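Side-chain contacts in glycoside hydrolase YxiA (Bacillus licheniformis, PDB 3LV4), which probably hydrolyses O-glycosidic bonds in arabinan as a calcium-binding family 43 glycoside hydrolase: residues G121-S126 with T179-P184; K273-F278 with L305-R310; T391-N394 with I400-K403. All coordinates share one frame; numbering follows the deposited sequence.

Contact 1 (G121-S126 with T179-P184); sequences GIFLKS and TGFPLP
F123 leaves the edge strand 118-126 and meets two consecutive residues of the 179-184 loop, F181 and P182, and most of the contact passes through its side chain. The proline side is the tight one. CD and CG of P182 sit against one flank of the phenyl ring, and F123 CD1 lies 3.4 Å from P182 CD. On the other flank F123 CD2 comes within 3.6 Å of F181 CD1. The two phenyl rings stand almost upright to each other, planes at 85° and centroids 5.7 Å apart, yet the approach is oblique. Seen from F181, the F123 carbons arrive at the edge of the ring, near its plane, and the carbonyl of G121 reaches the same ring, with G121 O 3.9 Å from F181 CE1. F123 holds CG between its backbone N and carbonyl carbon (chi1 64°), a setting that carries the ring out to the loop. M175 of strand 170-175 touches both F123 and P182 and extends the apolar patch.

The rest is looser. I122 turns its side chain the other way, to helix 65-71, and all of the touching residues keep some solvent exposure, as befits a contact at the surface. Within the loop, T179 OG1 accepts the F181 backbone N-H at 3.2 Å in an ST turn, which helps fix the chain just where the phenyl group starts. Cutting F123 back to an alanine is likely to open a gap between the strand and F181-P182, leaving both without their main partner.

Just before G121, K120 NZ bonds to T179 O. No hydrogen bond crosses between 121-126 and 179-184 themselves, so these two segments meet through carbon packing, a joint that depends on shape rather than on polar pairing.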
ATOM      1  N   GLY A 121     -17.075 -15.108  13.934  1.00 12.82           N
ATOM      2  CA  GLY A 121     -16.138 -16.163  14.280  1.00 13.30           C
ATOM      3  C   GLY A 121     -14.758 -16.082  13.647  1.00 13.88           C
ATOM      4  O   GLY A 121     -14.564 -15.465  12.589  1.00 12.48           O
ATOM      5  N   ILE A 122     -13.798 -16.719  14.319  1.00 11.92           N
ATOM      6  CA  ILE A 122     -12.448 -16.917  13.802  1.00  8.72           C
ATOM      7  C   ILE A 122     -12.458 -18.003  12.735  1.00  8.29           C
ATOM      8  O   ILE A 122     -13.117 -19.035  12.909  1.00 11.08           O
ATOM      9  CB  ILE A 122     -11.510 -17.381  14.933  1.00 11.70           C
ATOM     10  CG1 ILE A 122     -11.411 -16.300  16.027  1.00 12.89           C
ATOM     11  CG2 ILE A 122     -10.140 -17.785  14.364  1.00 11.84           C
ATOM     12  CD1 ILE A 122     -10.707 -16.757  17.304  1.00 12.36           C
ATOM     13  N   PHE A 123     -11.725 -17.795  11.642  1.00  7.74           N
ATOM     14  CA  PHE A 123     -11.675 -18.806  10.579  1.00  9.82           C
ATOM     15  C   PHE A 123     -10.259 -19.183  10.133  1.00 11.54           C
ATOM     16  O   PHE A 123     -10.088 -20.106   9.344  1.00 12.20           O
ATOM     17  CB  PHE A 123     -12.561 -18.427   9.370  1.00  8.67           C
ATOM     18  CG  PHE A 123     -12.130 -17.168   8.652  1.00  9.27           C
ATOM     19  CD1 PHE A 123     -11.184 -17.223   7.629  1.00  8.25           C
ATOM     20  CD2 PHE A 123     -12.678 -15.943   8.988  1.00 10.04           C
ATOM     21  CE1 PHE A 123     -10.791 -16.079   6.958  1.00  8.98           C
ATOM     22  CE2 PHE A 123     -12.289 -14.777   8.319  1.00  9.77           C
ATOM     23  CZ  PHE A 123     -11.351 -14.842   7.307  1.00  9.66           C
ATOM     24  N   LEU A 124      -9.250 -18.482  10.650  1.00  9.89           N
ATOM     25  CA  LEU A 124      -7.859 -18.837  10.382  1.00 11.17           C
ATOM     26  C   LEU A 124      -7.036 -18.588  11.643  1.00 10.38           C
ATOM     27  O   LEU A 124      -7.270 -17.614  12.352  1.00 10.08           O
ATOM     28  CB  LEU A 124      -7.309 -18.006   9.214  1.00 13.94           C
ATOM     29  CG  LEU A 124      -6.701 -18.652   7.966  1.00 18.09           C
ATOM     30  CD1 LEU A 124      -7.467 -19.852   7.469  1.00 15.66           C
ATOM     31  CD2 LEU A 124      -6.534 -17.608   6.855  1.00 15.79           C
ATOM     32  N   LYS A 125      -6.085 -19.481  11.926  1.00  8.92           N
ATOM     33  CA  LYS A 125      -5.150 -19.277  13.030  1.00  8.54           C
ATOM     34  C   LYS A 125      -3.737 -19.600  12.580  1.00  9.31           C
ATOM     35  O   LYS A 125      -3.545 -20.431  11.693  1.00 11.22           O
ATOM     36  CB  LYS A 125      -5.497 -20.176  14.224  1.00  7.81           C
ATOM     37  CG  LYS A 125      -6.708 -19.744  15.038  1.00  9.14           C
ATOM     38  CD  LYS A 125      -6.989 -20.776  16.143  1.00 11.21           C
ATOM     39  CE  LYS A 125      -8.022 -20.283  17.138  1.00 14.87           C
ATOM     40  NZ  LYS A 125      -8.433 -21.372  18.075  1.00 16.68           N
ATOM     41  N   SER A 126      -2.758 -18.935  13.191  1.00  7.59           N
ATOM     42  CA  SER A 126      -1.355 -19.268  12.977  1.00  5.78           C
ATOM     43  C   SER A 126      -0.647 -19.313  14.323  1.00  9.81           C
ATOM     44  O   SER A 126      -1.181 -18.833  15.335  1.00  9.81           O
ATOM     45  CB  SER A 126      -0.681 -18.262  12.036  1.00  7.22           C
ATOM     46  OG  SER A 126      -0.865 -16.926  12.459  1.00  8.75           O
ATOM     47  N   THR A 179     -21.531 -15.769   2.786  1.00 12.87           N
ATOM     48  CA  THR A 179     -21.204 -15.827   4.207  1.00 12.74           C
ATOM     49  C   THR A 179     -19.994 -14.974   4.555  1.00 12.66           C
ATOM     50  O   THR A 179     -19.822 -14.564   5.708  1.00 12.87           O
ATOM     51  CB  THR A 179     -20.923 -17.261   4.672  1.00 14.45           C
ATOM     52  OG1 THR A 179     -19.730 -17.737   4.032  1.00 13.10           O
ATOM     53  CG2 THR A 179     -22.096 -18.174   4.332  1.00 16.68           C
ATOM     54  N   GLY A 180     -19.147 -14.718   3.565  1.00 12.39           N
ATOM     55  CA  GLY A 180     -17.934 -13.949   3.797  1.00 12.95           C
ATOM     56  C   GLY A 180     -16.774 -14.787   4.310  1.00 13.03           C
ATOM     57  O   GLY A 180     -15.688 -14.253   4.546  1.00 11.89           O
ATOM     58  N   PHE A 181     -17.000 -16.091   4.488  1.00 12.55           N
ATOM     59  CA  PHE A 181     -15.933 -17.006   4.914  1.00 11.81           C
ATOM     60  C   PHE A 181     -15.272 -17.672   3.706  1.00 12.17           C
ATOM     61  O   PHE A 181     -15.837 -17.677   2.620  1.00 13.27           O
ATOM     62  CB  PHE A 181     -16.486 -18.102   5.825  1.00 11.39           C
ATOM     63  CG  PHE A 181     -16.901 -17.617   7.188  1.00 11.95           C
ATOM     64  CD1 PHE A 181     -15.952 -17.277   8.144  1.00 12.60           C
ATOM     65  CD2 PHE A 181     -18.239 -17.525   7.518  1.00 11.58           C
ATOM     66  CE1 PHE A 181     -16.340 -16.842   9.414  1.00 12.80           C
ATOM     67  CE2 PHE A 181     -18.638 -17.093   8.783  1.00 13.72           C
ATOM     68  CZ  PHE A 181     -17.685 -16.747   9.732  1.00 13.44           C
ATOM     69  N   PRO A 182     -14.079 -18.268   3.899  1.00 11.48           N
ATOM     70  CA  PRO A 182     -13.440 -18.973   2.781  1.00 10.53           C
ATOM     71  C   PRO A 182     -14.240 -20.181   2.293  1.00 11.07           C
ATOM     72  O   PRO A 182     -14.876 -20.863   3.105  1.00 13.95           O
ATOM     73  CB  PRO A 182     -12.117 -19.457   3.386  1.00 10.20           C
ATOM     74  CG  PRO A 182     -11.840 -18.493   4.507  1.00  8.87           C
ATOM     75  CD  PRO A 182     -13.197 -18.198   5.081  1.00 10.64           C
ATOM     76  N   LEU A 183     -14.192 -20.450   0.988  1.00 10.35           N
ATOM     77  CA  LEU A 183     -14.748 -21.692   0.456  1.00 13.23           C
ATOM     78  C   LEU A 183     -13.983 -22.850   1.088  1.00 11.84           C
ATOM     79  O   LEU A 183     -12.829 -22.692   1.452  1.00 12.94           O
ATOM     80  CB  LEU A 183     -14.627 -21.739  -1.076  1.00 11.59           C
ATOM     81  CG  LEU A 183     -15.333 -20.621  -1.853  1.00 13.50           C
ATOM     82  CD1 LEU A 183     -15.124 -20.775  -3.355  1.00 14.77           C
ATOM     83  CD2 LEU A 183     -16.805 -20.589  -1.537  1.00 16.25           C
ATOM     84  N   PRO A 184     -14.619 -24.025   1.218  1.00 14.30           N
ATOM     85  CA  PRO A 184     -13.965 -25.133   1.926  1.00 14.66           C
ATOM     86  C   PRO A 184     -12.785 -25.721   1.156  1.00 16.79           C
ATOM     87  O   PRO A 184     -12.689 -25.556  -0.063  1.00 16.86           O
ATOM     88  CB  PRO A 184     -15.070 -26.199   2.029  1.00 15.73           C
ATOM     89  CG  PRO A 184     -16.324 -25.551   1.557  1.00 19.35           C
ATOM     90  CD  PRO A 184     -15.937 -24.403   0.687  1.00 16.86           C
TER

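Contact 2 (K273-F278 with L305-R310); sequences KLMGNF and LIFHTR
M275, a selenomethionine in this model, and F307 reach for each other from opposite directions, and the methyl end of one lies over a face of the other's ring. M275 CE stands 3.9 Å from the ring centroid of F307 and 16° off the ring normal, a CH-pi contact displaced slightly toward the CE2 and CZ rim. The selenium is placed differently: SE is 4.7 Å from the same centroid at 40° to the normal, an oblique Met-aromatic contact. The torsions explain this. CG is anti to the backbone N and the next torsion is extended too, which together carry the chain straight out from its strand; the bend at chi3 (42°) then turns the methyl over the ring while SE stays above the plane but out toward the rim.

L305 approaches the same methyl from two residues earlier on strand 303-310, its CD2 4.0 Å from M275 CE. The two residues on either side of I306 thus share one partner: F307 offers a flat face and L305 a branched tip. There is no hydrogen bond between the segments, and the three side chains that meet are all buried.

The surroundings continue the packing. M275 also rests on I231 of strand 230-236, L305 on N292 and L325, and the F307 ring meets that of H323. Polar groups take over on the neighbouring residue H308, which stacks on H14 and makes a weak hydrogen bond from NE2 to D15, the predicted proton acceptor.

The arrangement is a Met-aromatic contact between strands of two different sheets, 272-280 and 303-310, in the buried interior of the catalytic domain, whose five-bladed beta-propeller is the fold of family 43.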
ATOM      1  N   LYS A 273       9.466  -0.909  -6.926  1.00  8.75           N
ATOM      2  CA  LYS A 273       9.441  -0.071  -5.722  1.00  8.75           C
ATOM      3  C   LYS A 273       8.934   1.319  -6.072  1.00  7.59           C
ATOM      4  O   LYS A 273       9.536   2.017  -6.888  1.00  9.20           O
ATOM      5  CB  LYS A 273      10.830   0.007  -5.085  1.00  7.63           C
ATOM      6  CG  LYS A 273      10.939   0.986  -3.929  1.00  6.62           C
ATOM      7  CD  LYS A 273      12.366   1.006  -3.367  1.00  6.96           C
ATOM      8  CE  LYS A 273      12.534   2.004  -2.221  1.00  9.52           C
ATOM      9  NZ  LYS A 273      13.975   2.144  -1.828  1.00  9.70           N
ATOM     10  N   LEU A 274       7.835   1.726  -5.446  1.00  7.50           N
ATOM     11  CA  LEU A 274       7.166   2.973  -5.832  1.00  7.01           C
ATOM     12  C   LEU A 274       7.619   4.182  -5.037  1.00  8.27           C
ATOM     13  O   LEU A 274       7.526   5.314  -5.515  1.00  9.77           O
ATOM     14  CB  LEU A 274       5.653   2.836  -5.682  1.00  7.63           C
ATOM     15  CG  LEU A 274       5.028   1.798  -6.610  1.00  7.66           C
ATOM     16  CD1 LEU A 274       3.518   1.714  -6.366  1.00  9.12           C
ATOM     17  CD2 LEU A 274       5.345   2.157  -8.066  1.00  9.39           C
HETATM   18  N   MSE A 275       8.095   3.947  -3.818  1.00  7.69           N
HETATM   19  CA  MSE A 275       8.374   5.051  -2.898  1.00  7.72           C
HETATM   20  C   MSE A 275       9.132   4.555  -1.671  1.00  9.33           C
HETATM   21  O   MSE A 275       8.735   3.557  -1.057  1.00 10.83           O
HETATM   22  CB  MSE A 275       7.056   5.712  -2.470  1.00 10.29           C
HETATM   23  CG  MSE A 275       7.195   6.825  -1.441  1.00 10.72           C
HETATM   24 SE   MSE A 275       5.428   7.575  -0.935  1.00 21.34          SE
HETATM   25  CE  MSE A 275       4.407   5.918  -0.796  1.00 17.78           C
ATOM     26  N   GLY A 276      10.226   5.241  -1.334  1.00  8.41           N
ATOM     27  CA  GLY A 276      10.929   5.030  -0.078  1.00  8.27           C
ATOM     28  C   GLY A 276      11.017   6.320   0.730  1.00  7.39           C
ATOM     29  O   GLY A 276      10.231   7.246   0.512  1.00 11.38           O
ATOM     30  N   ASN A 277      11.973   6.391   1.651  1.00  8.03           N
ATOM     31  CA  ASN A 277      12.152   7.569   2.502  1.00  8.73           C
ATOM     32  C   ASN A 277      12.780   8.701   1.694  1.00  9.31           C
ATOM     33  O   ASN A 277      13.737   8.476   0.949  1.00 10.46           O
ATOM     34  CB  ASN A 277      13.093   7.264   3.666  1.00  9.44           C
ATOM     35  CG  ASN A 277      12.608   6.136   4.570  1.00  8.05           C
ATOM     36  OD1 ASN A 277      11.522   5.585   4.392  1.00  8.79           O
ATOM     37  ND2 ASN A 277      13.431   5.796   5.560  1.00  9.50           N
ATOM     38  N   PHE A 278      12.271   9.921   1.847  1.00  8.14           N
ATOM     39  CA  PHE A 278      12.762  11.025   1.028  1.00  8.76           C
ATOM     40  C   PHE A 278      12.452  12.364   1.667  1.00  8.59           C
ATOM     41  O   PHE A 278      11.595  12.466   2.545  1.00  8.68           O
ATOM     42  CB  PHE A 278      12.085  11.004  -0.339  1.00  7.49           C
ATOM     43  CG  PHE A 278      10.643  11.406  -0.286  1.00  8.76           C
ATOM     44  CD1 PHE A 278      10.281  12.736  -0.421  1.00  8.36           C
ATOM     45  CD2 PHE A 278       9.647  10.459  -0.063  1.00  9.53           C
ATOM     46  CE1 PHE A 278       8.946  13.115  -0.341  1.00  8.57           C
ATOM     47  CE2 PHE A 278       8.308  10.836   0.007  1.00  8.82           C
ATOM     48  CZ  PHE A 278       7.962  12.162  -0.129  1.00  9.94           C
ATOM     49  N   LEU A 305      -3.533   6.263  -3.955  1.00 10.07           N
ATOM     50  CA  LEU A 305      -2.780   5.432  -3.031  1.00  7.72           C
ATOM     51  C   LEU A 305      -3.008   6.005  -1.643  1.00  7.00           C
ATOM     52  O   LEU A 305      -2.782   7.194  -1.421  1.00  9.84           O
ATOM     53  CB  LEU A 305      -1.293   5.501  -3.379  1.00  7.30           C
ATOM     54  CG  LEU A 305      -0.363   4.531  -2.649  1.00  9.31           C
ATOM     55  CD1 LEU A 305      -0.539   3.106  -3.189  1.00 10.68           C
ATOM     56  CD2 LEU A 305       1.087   4.970  -2.803  1.00  9.55           C
ATOM     57  N   ILE A 306      -3.484   5.171  -0.721  1.00  7.59           N
ATOM     58  CA  ILE A 306      -3.738   5.597   0.652  1.00  9.15           C
ATOM     59  C   ILE A 306      -2.826   4.802   1.572  1.00  8.64           C
ATOM     60  O   ILE A 306      -2.794   3.577   1.504  1.00 10.25           O
ATOM     61  CB  ILE A 306      -5.205   5.357   1.065  1.00  9.45           C
ATOM     62  CG1 ILE A 306      -6.160   6.108   0.130  1.00 12.97           C
ATOM     63  CG2 ILE A 306      -5.443   5.752   2.543  1.00 10.27           C
ATOM     64  CD1 ILE A 306      -6.648   5.274  -1.040  1.00 13.47           C
ATOM     65  N   PHE A 307      -2.081   5.493   2.427  1.00  7.82           N
ATOM     66  CA  PHE A 307      -1.060   4.832   3.237  1.00  6.61           C
ATOM     67  C   PHE A 307      -0.796   5.622   4.510  1.00  7.87           C
ATOM     68  O   PHE A 307      -1.281   6.746   4.666  1.00 11.06           O
ATOM     69  CB  PHE A 307       0.237   4.646   2.424  1.00  6.15           C
ATOM     70  CG  PHE A 307       0.790   5.928   1.845  1.00  6.63           C
ATOM     71  CD1 PHE A 307       0.233   6.488   0.698  1.00  7.20           C
ATOM     72  CD2 PHE A 307       1.863   6.571   2.450  1.00  6.58           C
ATOM     73  CE1 PHE A 307       0.742   7.675   0.161  1.00  7.28           C
ATOM     74  CE2 PHE A 307       2.385   7.753   1.920  1.00  7.08           C
ATOM     75  CZ  PHE A 307       1.826   8.306   0.776  1.00  9.02           C
ATOM     76  N   HIS A 308      -0.055   5.039   5.441  1.00  7.99           N
ATOM     77  CA  HIS A 308       0.412   5.840   6.570  1.00  8.39           C
ATOM     78  C   HIS A 308       1.879   6.137   6.354  1.00 10.07           C
ATOM     79  O   HIS A 308       2.545   5.488   5.542  1.00 10.06           O
ATOM     80  CB  HIS A 308       0.192   5.149   7.921  1.00  7.36           C
ATOM     81  CG  HIS A 308       1.023   3.925   8.118  1.00  8.37           C
ATOM     82  ND1 HIS A 308       2.396   3.967   8.296  1.00 13.54           N
ATOM     83  CD2 HIS A 308       0.682   2.619   8.158  1.00  5.65           C
ATOM     84  CE1 HIS A 308       2.856   2.738   8.441  1.00  8.71           C
ATOM     85  NE2 HIS A 308       1.835   1.901   8.363  1.00 11.97           N
ATOM     86  N   THR A 309       2.388   7.130   7.067  1.00  7.02           N
ATOM     87  CA  THR A 309       3.801   7.424   6.965  1.00  7.53           C
ATOM     88  C   THR A 309       4.306   8.069   8.236  1.00  7.89           C
ATOM     89  O   THR A 309       3.551   8.720   8.950  1.00  8.86           O
ATOM     90  CB  THR A 309       4.126   8.289   5.722  1.00  7.68           C
ATOM     91  OG1 THR A 309       5.550   8.385   5.566  1.00  8.49           O
ATOM     92  CG2 THR A 309       3.525   9.694   5.843  1.00  8.81           C
ATOM     93  N   ARG A 310       5.584   7.840   8.523  1.00  8.69           N
ATOM     94  CA  ARG A 310       6.294   8.583   9.545  1.00  8.14           C
ATOM     95  C   ARG A 310       7.020   9.740   8.846  1.00  8.09           C
ATOM     96  O   ARG A 310       6.873   9.909   7.637  1.00  9.66           O
ATOM     97  CB  ARG A 310       7.234   7.652  10.309  1.00  8.61           C
ATOM     98  CG  ARG A 310       6.477   6.715  11.259  1.00  7.26           C
ATOM     99  CD  ARG A 310       7.107   5.313  11.349  1.00 10.42           C
ATOM    100  NE  ARG A 310       6.559   4.563  12.484  1.00 12.43           N
ATOM    101  CZ  ARG A 310       5.406   3.894  12.466  1.00 13.15           C
ATOM    102  NH1 ARG A 310       4.672   3.847  11.359  1.00 12.24           N
ATOM    103  NH2 ARG A 310       4.987   3.271  13.560  1.00 12.99           N
TER

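Contact 3 (T391-N394 with I400-K403)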
ATOM      1  N   THR A 391      19.027  12.301 -20.596  1.00 11.60           N
ATOM      2  CA  THR A 391      18.155  12.886 -21.608  1.00 11.72           C
ATOM      3  C   THR A 391      16.694  12.744 -21.190  1.00 14.00           C
ATOM      4  O   THR A 391      16.354  11.933 -20.322  1.00 13.44           O
ATOM      5  CB  THR A 391      18.359  12.232 -22.996  1.00 14.06           C
ATOM      6  OG1 THR A 391      17.895  10.876 -22.967  1.00 16.22           O
ATOM      7  CG2 THR A 391      19.828  12.247 -23.392  1.00 15.34           C
ATOM      8  N   TRP A 392      15.828  13.542 -21.800  1.00 12.29           N
ATOM      9  CA  TRP A 392      14.422  13.488 -21.464  1.00 12.03           C
ATOM     10  C   TRP A 392      13.607  13.953 -22.654  1.00 13.52           C
ATOM     11  O   TRP A 392      14.103  14.682 -23.523  1.00 13.57           O
ATOM     12  CB  TRP A 392      14.131  14.391 -20.260  1.00 12.74           C
ATOM     13  CG  TRP A 392      14.151  15.843 -20.633  1.00 13.62           C
ATOM     14  CD1 TRP A 392      15.250  16.640 -20.740  1.00 13.86           C
ATOM     15  CD2 TRP A 392      13.023  16.662 -20.984  1.00 14.56           C
ATOM     16  NE1 TRP A 392      14.881  17.905 -21.130  1.00 14.99           N
ATOM     17  CE2 TRP A 392      13.519  17.946 -21.286  1.00 15.24           C
ATOM     18  CE3 TRP A 392      11.642  16.433 -21.072  1.00 17.21           C
ATOM     19  CZ2 TRP A 392      12.686  19.002 -21.664  1.00 17.38           C
ATOM     20  CZ3 TRP A 392      10.817  17.481 -21.447  1.00 17.86           C
ATOM     21  CH2 TRP A 392      11.342  18.750 -21.740  1.00 19.02           C
ATOM     22  N   LYS A 393      12.355  13.520 -22.700  1.00 14.31           N
ATOM     23  CA  LYS A 393      11.401  14.095 -23.629  1.00 15.58           C
ATOM     24  C   LYS A 393       9.994  13.988 -23.074  1.00 17.32           C
ATOM     25  O   LYS A 393       9.702  13.115 -22.244  1.00 16.73           O
ATOM     26  CB  LYS A 393      11.486  13.431 -24.998  1.00 18.64           C
ATOM     27  CG  LYS A 393      11.176  11.962 -25.011  1.00 23.16           C
ATOM     28  CD  LYS A 393      11.384  11.414 -26.423  1.00 28.02           C
ATOM     29  CE  LYS A 393      11.267   9.907 -26.469  1.00 33.03           C
ATOM     30  NZ  LYS A 393      11.188   9.395 -27.872  1.00 36.94           N
ATOM     31  N   ASN A 394       9.132  14.904 -23.503  1.00 17.22           N
ATOM     32  CA  ASN A 394       7.715  14.776 -23.199  1.00 20.39           C
ATOM     33  C   ASN A 394       7.002  14.211 -24.410  1.00 19.55           C
ATOM     34  O   ASN A 394       7.268  14.623 -25.543  1.00 21.89           O
ATOM     35  CB  ASN A 394       7.100  16.117 -22.781  1.00 22.82           C
ATOM     36  CG  ASN A 394       7.148  17.151 -23.883  1.00 24.86           C
ATOM     37  OD1 ASN A 394       8.222  17.577 -24.299  1.00 24.73           O
ATOM     38  ND2 ASN A 394       5.975  17.570 -24.359  1.00 26.24           N
ATOM     39  N   ILE A 400       6.335  11.452 -19.760  1.00 10.48           N
ATOM     40  CA  ILE A 400       7.756  11.750 -19.789  1.00 12.48           C
ATOM     41  C   ILE A 400       8.536  10.477 -20.044  1.00 12.74           C
ATOM     42  O   ILE A 400       8.137   9.386 -19.616  1.00 12.39           O
ATOM     43  CB  ILE A 400       8.268  12.410 -18.477  1.00 11.66           C
ATOM     44  CG1 ILE A 400       9.715  12.891 -18.653  1.00 11.13           C
ATOM     45  CG2 ILE A 400       8.160  11.450 -17.286  1.00 13.21           C
ATOM     46  CD1 ILE A 400      10.246  13.657 -17.464  1.00 12.96           C
ATOM     47  N   GLU A 401       9.637  10.618 -20.768  1.00 11.97           N
ATOM     48  CA  GLU A 401      10.632   9.563 -20.861  1.00 14.43           C
ATOM     49  C   GLU A 401      11.964  10.172 -20.433  1.00 13.35           C
ATOM     50  O   GLU A 401      12.307  11.264 -20.875  1.00 16.83           O
ATOM     51  CB  GLU A 401      10.719   9.041 -22.296  1.00 17.76           C
ATOM     52  CG  GLU A 401      11.595   7.826 -22.458  1.00 25.29           C
ATOM     53  CD  GLU A 401      11.648   7.340 -23.899  1.00 32.48           C
ATOM     54  OE1 GLU A 401      10.812   7.776 -24.723  1.00 38.61           O
ATOM     55  OE2 GLU A 401      12.519   6.513 -24.203  1.00 33.29           O
ATOM     56  N   LEU A 402      12.693   9.494 -19.550  1.00 12.68           N
ATOM     57  CA  LEU A 402      14.011   9.971 -19.132  1.00 13.23           C
ATOM     58  C   LEU A 402      15.028   8.863 -19.263  1.00 12.47           C
ATOM     59  O   LEU A 402      14.708   7.686 -19.081  1.00 14.99           O
ATOM     60  CB  LEU A 402      14.023  10.417 -17.666  1.00 16.71           C
ATOM     61  CG  LEU A 402      12.923  11.287 -17.089  1.00 18.35           C
ATOM     62  CD1 LEU A 402      11.846  10.399 -16.494  1.00 16.53           C
ATOM     63  CD2 LEU A 402      13.528  12.199 -16.023  1.00 21.77           C
ATOM     64  N   LYS A 403      16.261   9.245 -19.567  1.00 10.82           N
ATOM     65  CA  LYS A 403      17.363   8.298 -19.542  1.00 11.56           C
ATOM     66  C   LYS A 403      18.418   8.792 -18.578  1.00 12.78           C
ATOM     67  O   LYS A 403      19.068   9.809 -18.821  1.00 12.73           O
ATOM     68  CB  LYS A 403      17.944   8.090 -20.936  1.00 12.13           C
ATOM     69  CG  LYS A 403      17.004   7.362 -21.879  1.00 14.33           C
ATOM     70  CD  LYS A 403      17.752   6.899 -23.126  1.00 18.62           C
ATOM     71  CE  LYS A 403      16.894   5.980 -23.988  1.00 24.34           C
ATOM     72  NZ  LYS A 403      15.781   6.732 -24.611  1.00 29.56           N
TER
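Strands 390-395 and 399-404 run antiparallel at 173°, their axes 4.6 Å apart at closest approach, with T391-K403 and K393-E401 as hydrogen-bonded pairs and W392-L402 and N394-I400 as non-hydrogen-bonded ones. Each hydrogen-bonded pair closes a two-bond ring; the shortest bond runs from K403 N to T391 O at 2.8 Å, the donor tilted 29° from the carbonyl plane. Between these rings, the CA of W392 adds a CA-H...O contact to E401 O.

On the face carrying T391, K393, E401 and K403, the chains of K393 and E401 lie side by side, pointing the same way. E401 is extended, CG anti to its N (chi1 -173°), and its carboxylate lies between two lysines: K393 NZ faces OE1 in a salt bridge that is doubtful in its details, since the position of OE1 is less sure, and K403 NZ makes a weak bond of 3.3 Å to E401 OE2. K403 bends at its last torsion to get there, while its CB passes 3.4 Å from T391 OG1. The carboxylate probably eases the repulsion between the two ammonium groups.

The other face is greasy: I400 and L402 pack on F428, W392 touches I384 and V353, and its NE1 donates to N379 O. Such a two-faced hairpin, charged outside and apolar inside, suits a barrel wall, consistent with the C-terminal lipocalin-like domain.

How the contacts relate
From the N terminus, contact 1 forms first: strand 118-126 is rejoined by the 179-184 loop after a 52-residue excursion that includes strands 150-153, 159-163 and 170-175. Contact 2 closes a shorter loop of 26 residues, linking strand 272-280 to strand 303-310 across strand 285-296. Contact 3 is the most local, a hairpin with five residues between its segments. The three follow one another in series; none nests in or crosses another. Contacts 1 and 2 tie parts of the family 43 domain, one at its surface and one deep inside, their centres about 31 Å apart. Contact 3 belongs to the C-terminal domain, about 24 Å from contact 2 and 49 Å from contact 1 between centres.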